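Local coordinates for paraflagellar rod component (Trypanosoma brucei, PDB 2Q0X), which is of unknown function but adopts an alpha/beta-hydrolase fold and is named as a component of the paraflagellar rod, at residues C208-R217 with E243-H254. Numbering follows the deposited sequence.
Sequences CIRKEFDVLR and EVGTVLEGVRDH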
ATOM      1  N   CYS A 208     -25.025   5.681 -20.593  1.00 39.15           N
ATOM      2  CA  CYS A 208     -25.671   6.931 -20.995  1.00 39.67           C
ATOM      3  C   CYS A 208     -25.611   7.122 -22.507  1.00 40.11           C
ATOM      4  O   CYS A 208     -26.608   7.433 -23.121  1.00 39.89           O
ATOM      5  CB  CYS A 208     -25.041   8.148 -20.316  1.00 39.65           C
ATOM      6  SG  CYS A 208     -25.606   8.488 -18.653  1.00 39.33           S
ATOM      7  N   ILE A 209     -24.426   6.954 -23.097  1.00 40.84           N
ATOM      8  CA  ILE A 209     -24.269   7.059 -24.564  1.00 41.16           C
ATOM      9  C   ILE A 209     -25.102   5.992 -25.304  1.00 41.34           C
ATOM     10  O   ILE A 209     -25.633   6.251 -26.395  1.00 41.48           O
ATOM     11  CB  ILE A 209     -22.774   6.934 -24.994  1.00 41.37           C
ATOM     12  CG1 ILE A 209     -21.884   8.002 -24.318  1.00 41.99           C
ATOM     13  CG2 ILE A 209     -22.619   6.993 -26.533  1.00 40.72           C
ATOM     14  CD1 ILE A 209     -22.352   9.437 -24.500  1.00 42.50           C
ATOM     15  N   ARG A 210     -25.213   4.802 -24.715  1.00 41.44           N
ATOM     16  CA  ARG A 210     -25.976   3.700 -25.317  1.00 41.69           C
ATOM     17  C   ARG A 210     -27.448   3.584 -24.845  1.00 42.04           C
ATOM     18  O   ARG A 210     -28.118   2.592 -25.149  1.00 41.92           O
ATOM     19  CB  ARG A 210     -25.262   2.382 -25.050  1.00 41.55           C
ATOM     20  CG  ARG A 210     -24.105   2.142 -25.978  1.00 41.84           C
ATOM     21  CD  ARG A 210     -23.145   1.154 -25.379  1.00 42.17           C
ATOM     22  NE  ARG A 210     -22.101   0.799 -26.332  1.00 42.54           N
ATOM     23  CZ  ARG A 210     -20.862   0.430 -26.017  1.00 42.26           C
ATOM     24  NH1 ARG A 210     -20.476   0.358 -24.752  1.00 42.05           N
ATOM     25  NH2 ARG A 210     -20.003   0.136 -26.992  1.00 42.70           N
ATOM     26  N   LYS A 211     -27.926   4.580 -24.097  1.00 42.35           N
ATOM     27  CA  LYS A 211     -29.299   4.622 -23.577  1.00 42.51           C
ATOM     28  C   LYS A 211     -29.715   3.345 -22.838  1.00 42.38           C
ATOM     29  O   LYS A 211     -30.890   2.938 -22.885  1.00 42.64           O
ATOM     30  CB  LYS A 211     -30.288   4.981 -24.702  1.00 42.70           C
ATOM     31  CG  LYS A 211     -30.385   6.504 -24.996  1.00 43.54           C
ATOM     32  CD  LYS A 211     -29.763   6.965 -26.330  1.00 43.89           C
ATOM     33  CE  LYS A 211     -30.757   6.960 -27.479  1.00 44.63           C
ATOM     34  NZ  LYS A 211     -30.550   8.070 -28.478  1.00 45.28           N
ATOM     35  N   GLU A 212     -28.755   2.719 -22.160  1.00 42.08           N
ATOM     36  CA  GLU A 212     -29.005   1.519 -21.366  1.00 41.97           C
ATOM     37  C   GLU A 212     -29.422   1.950 -19.977  1.00 41.83           C
ATOM     38  O   GLU A 212     -28.647   1.878 -19.033  1.00 41.55           O
ATOM     39  CB  GLU A 212     -27.762   0.640 -21.281  1.00 42.00           C
ATOM     40  CG  GLU A 212     -27.382  -0.029 -22.584  1.00 42.21           C
ATOM     41  CD  GLU A 212     -25.894  -0.383 -22.669  1.00 42.99           C
ATOM     42  OE1 GLU A 212     -25.112  -0.029 -21.744  1.00 43.39           O
ATOM     43  OE2 GLU A 212     -25.504  -1.010 -23.682  1.00 43.40           O
ATOM     44  N   PHE A 213     -30.669   2.380 -19.854  1.00 41.81           N
ATOM     45  CA  PHE A 213     -31.113   3.058 -18.646  1.00 41.86           C
ATOM     46  C   PHE A 213     -31.401   2.137 -17.469  1.00 41.13           C
ATOM     47  O   PHE A 213     -31.289   2.562 -16.327  1.00 41.09           O
ATOM     48  CB  PHE A 213     -32.286   3.977 -18.969  1.00 42.60           C
ATOM     49  CG  PHE A 213     -31.895   5.155 -19.840  1.00 43.17           C
ATOM     50  CD1 PHE A 213     -30.797   5.933 -19.520  1.00 43.96           C
ATOM     51  CD2 PHE A 213     -32.630   5.488 -20.964  1.00 44.33           C
ATOM     52  CE1 PHE A 213     -30.424   7.019 -20.303  1.00 44.47           C
ATOM     53  CE2 PHE A 213     -32.259   6.577 -21.749  1.00 44.16           C
ATOM     54  CZ  PHE A 213     -31.167   7.346 -21.407  1.00 44.01           C
ATOM     55  N   ASP A 214     -31.698   0.873 -17.729  1.00 40.45           N
ATOM     56  CA  ASP A 214     -31.759  -0.104 -16.643  1.00 40.08           C
ATOM     57  C   ASP A 214     -30.431  -0.216 -15.872  1.00 39.39           C
ATOM     58  O   ASP A 214     -30.442  -0.340 -14.649  1.00 39.53           O
ATOM     59  CB  ASP A 214     -32.243  -1.482 -17.135  1.00 40.40           C
ATOM     60  CG  ASP A 214     -31.336  -2.107 -18.189  1.00 41.24           C
ATOM     61  OD1 ASP A 214     -31.338  -3.355 -18.277  1.00 42.44           O
ATOM     62  OD2 ASP A 214     -30.640  -1.377 -18.934  1.00 42.75           O
ATOM     63  N   VAL A 215     -29.298  -0.148 -16.573  1.00 38.27           N
ATOM     64  CA  VAL A 215     -27.997  -0.234 -15.920  1.00 37.60           C
ATOM     65  C   VAL A 215     -27.797   0.928 -14.947  1.00 37.00           C
ATOM     66  O   VAL A 215     -27.251   0.740 -13.863  1.00 36.55           O
ATOM     67  CB  VAL A 215     -26.825  -0.252 -16.933  1.00 37.53           C
ATOM     68  CG1 VAL A 215     -25.503  -0.244 -16.203  1.00 37.46           C
ATOM     69  CG2 VAL A 215     -26.925  -1.469 -17.840  1.00 37.16           C
ATOM     70  N   LEU A 216     -28.264   2.114 -15.331  1.00 36.42           N
ATOM     71  CA  LEU A 216     -28.101   3.298 -14.506  1.00 36.15           C
ATOM     72  C   LEU A 216     -28.791   3.179 -13.144  1.00 35.96           C
ATOM     73  O   LEU A 216     -28.331   3.770 -12.172  1.00 35.62           O
ATOM     74  CB  LEU A 216     -28.587   4.548 -15.240  1.00 36.16           C
ATOM     75  CG  LEU A 216     -27.833   5.006 -16.491  1.00 35.62           C
ATOM     76  CD1 LEU A 216     -28.492   6.296 -16.975  1.00 35.00           C
ATOM     77  CD2 LEU A 216     -26.304   5.198 -16.240  1.00 35.01           C
ATOM     78  N   ARG A 217     -29.871   2.400 -13.069  1.00 36.15           N
ATOM     79  CA  ARG A 217     -30.581   2.193 -11.801  1.00 36.53           C
ATOM     80  C   ARG A 217     -29.689   1.510 -10.800  1.00 36.27           C
ATOM     81  O   ARG A 217     -29.792   1.764  -9.613  1.00 36.34           O
ATOM     82  CB  ARG A 217     -31.846   1.325 -11.978  1.00 36.95           C
ATOM     83  CG  ARG A 217     -32.892   1.892 -12.888  1.00 38.20           C
ATOM     84  CD  ARG A 217     -33.397   3.273 -12.413  1.00 39.94           C
ATOM     85  NE  ARG A 217     -34.562   3.680 -13.211  1.00 40.52           N
ATOM     86  CZ  ARG A 217     -35.176   4.860 -13.130  1.00 40.53           C
ATOM     87  NH1 ARG A 217     -34.809   5.786 -12.259  1.00 40.64           N
ATOM     88  NH2 ARG A 217     -36.199   5.085 -13.923  1.00 41.42           N
ATOM     89  N   GLU A 243     -23.582  13.990 -27.294  1.00 35.75           N
ATOM     90  CA  GLU A 243     -23.195  12.958 -26.326  1.00 35.50           C
ATOM     91  C   GLU A 243     -23.034  13.517 -24.918  1.00 34.55           C
ATOM     92  O   GLU A 243     -23.362  12.843 -23.958  1.00 34.44           O
ATOM     93  CB  GLU A 243     -21.902  12.262 -26.760  1.00 35.56           C
ATOM     94  CG  GLU A 243     -22.056  11.457 -28.062  1.00 36.43           C
ATOM     95  CD  GLU A 243     -20.718  11.126 -28.731  1.00 36.78           C
ATOM     96  OE1 GLU A 243     -19.812  11.997 -28.759  1.00 38.22           O
ATOM     97  OE2 GLU A 243     -20.586   9.988 -29.237  1.00 38.64           O
ATOM     98  N   VAL A 244     -22.522  14.740 -24.796  1.00 33.65           N
ATOM     99  CA  VAL A 244     -22.404  15.398 -23.489  1.00 32.88           C
ATOM    100  C   VAL A 244     -23.820  15.626 -22.945  1.00 32.21           C
ATOM    101  O   VAL A 244     -24.101  15.378 -21.772  1.00 31.72           O
ATOM    102  CB  VAL A 244     -21.591  16.731 -23.586  1.00 32.81           C
ATOM    103  CG1 VAL A 244     -21.720  17.580 -22.341  1.00 32.16           C
ATOM    104  CG2 VAL A 244     -20.118  16.442 -23.891  1.00 32.64           C
ATOM    105  N   GLY A 245     -24.706  16.077 -23.828  1.00 31.70           N
ATOM    106  CA  GLY A 245     -26.114  16.266 -23.504  1.00 31.24           C
ATOM    107  C   GLY A 245     -26.829  15.000 -23.063  1.00 30.63           C
ATOM    108  O   GLY A 245     -27.610  15.036 -22.119  1.00 30.46           O
ATOM    109  N   THR A 246     -26.573  13.893 -23.757  1.00 30.14           N
ATOM    110  CA  THR A 246     -27.193  12.601 -23.429  1.00 29.67           C
ATOM    111  C   THR A 246     -26.696  12.084 -22.085  1.00 29.24           C
ATOM    112  O   THR A 246     -27.463  11.471 -21.325  1.00 29.21           O
ATOM    113  CB  THR A 246     -26.900  11.525 -24.513  1.00 29.74           C
ATOM    114  OG1 THR A 246     -27.443  11.943 -25.771  1.00 29.58           O
ATOM    115  CG2 THR A 246     -27.503  10.185 -24.143  1.00 29.52           C
ATOM    116  N   VAL A 247     -25.411  12.309 -21.800  1.00 28.65           N
ATOM    117  CA  VAL A 247     -24.836  11.934 -20.514  1.00 28.21           C
ATOM    118  C   VAL A 247     -25.446  12.774 -19.378  1.00 28.03           C
ATOM    119  O   VAL A 247     -25.840  12.231 -18.340  1.00 28.03           O
ATOM    120  CB  VAL A 247     -23.287  12.030 -20.522  1.00 28.38           C
ATOM    121  CG1 VAL A 247     -22.734  11.914 -19.120  1.00 27.10           C
ATOM    122  CG2 VAL A 247     -22.675  10.948 -21.473  1.00 28.07           C
ATOM    123  N   LEU A 248     -25.545  14.085 -19.586  1.00 27.69           N
ATOM    124  CA  LEU A 248     -26.169  14.971 -18.600  1.00 27.66           C
ATOM    125  C   LEU A 248     -27.638  14.568 -18.340  1.00 27.47           C
ATOM    126  O   LEU A 248     -28.081  14.465 -17.196  1.00 27.08           O
ATOM    127  CB  LEU A 248     -26.091  16.427 -19.069  1.00 27.44           C
ATOM    128  CG  LEU A 248     -26.601  17.490 -18.089  1.00 27.35           C
ATOM    129  CD1 LEU A 248     -25.862  17.413 -16.757  1.00 25.90           C
ATOM    130  CD2 LEU A 248     -26.484  18.900 -18.713  1.00 27.90           C
ATOM    131  N   GLU A 249     -28.372  14.327 -19.420  1.00 27.31           N
ATOM    132  CA  GLU A 249     -29.746  13.860 -19.341  1.00 27.15           C
ATOM    133  C   GLU A 249     -29.903  12.523 -18.604  1.00 27.09           C
ATOM    134  O   GLU A 249     -30.806  12.368 -17.766  1.00 27.01           O
ATOM    135  CB  GLU A 249     -30.328  13.751 -20.753  1.00 27.32           C
ATOM    136  CG  GLU A 249     -31.780  13.356 -20.775  1.00 27.53           C
ATOM    137  CD  GLU A 249     -32.326  13.227 -22.168  1.00 27.94           C
ATOM    138  OE1 GLU A 249     -31.976  14.058 -23.037  1.00 28.66           O
ATOM    139  OE2 GLU A 249     -33.139  12.302 -22.380  1.00 27.85           O
ATOM    140  N   GLY A 250     -29.039  11.559 -18.916  1.00 26.95           N
ATOM    141  CA  GLY A 250     -29.090  10.242 -18.285  1.00 26.98           C
ATOM    142  C   GLY A 250     -28.815  10.278 -16.800  1.00 27.45           C
ATOM    143  O   GLY A 250     -29.491   9.608 -16.009  1.00 28.28           O
ATOM    144  N   VAL A 251     -27.820  11.059 -16.405  1.00 27.50           N
ATOM    145  CA  VAL A 251     -27.476  11.183 -15.010  1.00 27.56           C
ATOM    146  C   VAL A 251     -28.581  11.907 -14.236  1.00 27.70           C
ATOM    147  O   VAL A 251     -28.980  11.439 -13.179  1.00 28.18           O
ATOM    148  CB  VAL A 251     -26.055  11.848 -14.809  1.00 27.86           C
ATOM    149  CG1 VAL A 251     -25.799  12.095 -13.339  1.00 27.64           C
ATOM    150  CG2 VAL A 251     -24.927  10.956 -15.419  1.00 27.24           C
ATOM    151  N   ARG A 252     -29.103  13.009 -14.765  1.00 27.70           N
ATOM    152  CA  ARG A 252     -30.181  13.757 -14.098  1.00 27.76           C
ATOM    153  C   ARG A 252     -31.483  12.993 -13.917  1.00 27.63           C
ATOM    154  O   ARG A 252     -32.199  13.172 -12.909  1.00 27.13           O
ATOM    155  CB  ARG A 252     -30.513  15.017 -14.873  1.00 27.87           C
ATOM    156  CG  ARG A 252     -29.455  16.082 -14.782  1.00 29.22           C
ATOM    157  CD  ARG A 252     -29.922  17.297 -15.557  1.00 30.75           C
ATOM    158  NE  ARG A 252     -29.025  18.446 -15.427  1.00 31.06           N
ATOM    159  CZ  ARG A 252     -29.138  19.570 -16.135  1.00 31.76           C
ATOM    160  NH1 ARG A 252     -30.105  19.709 -17.042  1.00 31.83           N
ATOM    161  NH2 ARG A 252     -28.272  20.561 -15.943  1.00 32.48           N
ATOM    162  N   ASP A 253     -31.812  12.175 -14.917  1.00 27.28           N
ATOM    163  CA  ASP A 253     -33.074  11.450 -14.925  1.00 26.93           C
ATOM    164  C   ASP A 253     -33.036  10.140 -14.143  1.00 26.97           C
ATOM    165  O   ASP A 253     -34.094   9.579 -13.820  1.00 26.64           O
ATOM    166  CB  ASP A 253     -33.496  11.163 -16.367  1.00 26.80           C
ATOM    167  CG  ASP A 253     -33.945  12.407 -17.108  1.00 25.90           C
ATOM    168  OD1 ASP A 253     -33.878  13.512 -16.540  1.00 26.22           O
ATOM    169  OD2 ASP A 253     -34.350  12.275 -18.276  1.00 23.99           O
ATOM    170  N   HIS A 254     -31.830   9.640 -13.873  1.00 27.13           N
ATOM    171  CA  HIS A 254     -31.663   8.320 -13.278  1.00 27.32           C
ATOM    172  C   HIS A 254     -30.880   8.275 -11.995  1.00 27.31           C
ATOM    173  O   HIS A 254     -30.819   7.239 -11.371  1.00 27.19           O
ATOM    174  CB  HIS A 254     -31.100   7.344 -14.315  1.00 27.70           C
ATOM    175  CG  HIS A 254     -31.994   7.186 -15.503  1.00 27.88           C
ATOM    176  ND1 HIS A 254     -31.711   7.747 -16.730  1.00 29.42           N
ATOM    177  CD2 HIS A 254     -33.197   6.585 -15.636  1.00 28.50           C
ATOM    178  CE1 HIS A 254     -32.693   7.482 -17.572  1.00 28.69           C
ATOM    179  NE2 HIS A 254     -33.612   6.783 -16.929  1.00 29.09           N
TER
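C208 lies closest to V247, CA to CA 5.1 Å, where helix 200-209 ends against helix 241-254. The chain then turns through a Schellman motif, with K211 at positive phi as the C-prime residue, and comes back as the weakly bonded helix 213-217, whose axis passes 10.2 Å from that of 243-254 at -49°. This second approach brings L216 up to H254.

C208 is a knob in a hole made by T246, V247, G250 and V251. Its SG, swung to the backbone N side and anti to the carbonyl carbon (chi1 -82°), lies 3.9 Å from G250 CA, a place where the glycine has no side chain to collide with it. Next door, I209 reaches V247 with the end of its longer branch, CD1 to CG2 at a tight 3.4 Å, and the same methyl also touches CB of E243.

In this alpha/beta-hydrolase fold, helix 241-254 bridges two neighbours: V251 and V247 also touch helix 200-209, while V244, L248 and V251 rest on strand 260-264, at the edge of the main sheet.

At the far end the H254 ring forms an offset stack with F213, centroids 4.4 Å apart and planes tilted by 23°, though the rings are modelled too close for finer detail to be trusted. H254 ND1 donates a bent bond to a lone pair of G250 O, in the carbonyl plane and a turn back in its own helix, fixing the ring's rotation. L216 CD1 packs 3.6 Å from that same oxygen. R217, its chain bent at chi2, lays a guanidinium face over H254 CD2, CZ 3.6 Å away; the two planes stand nearly perpendicular, with the CD2 edge of the imidazole pointing at that face.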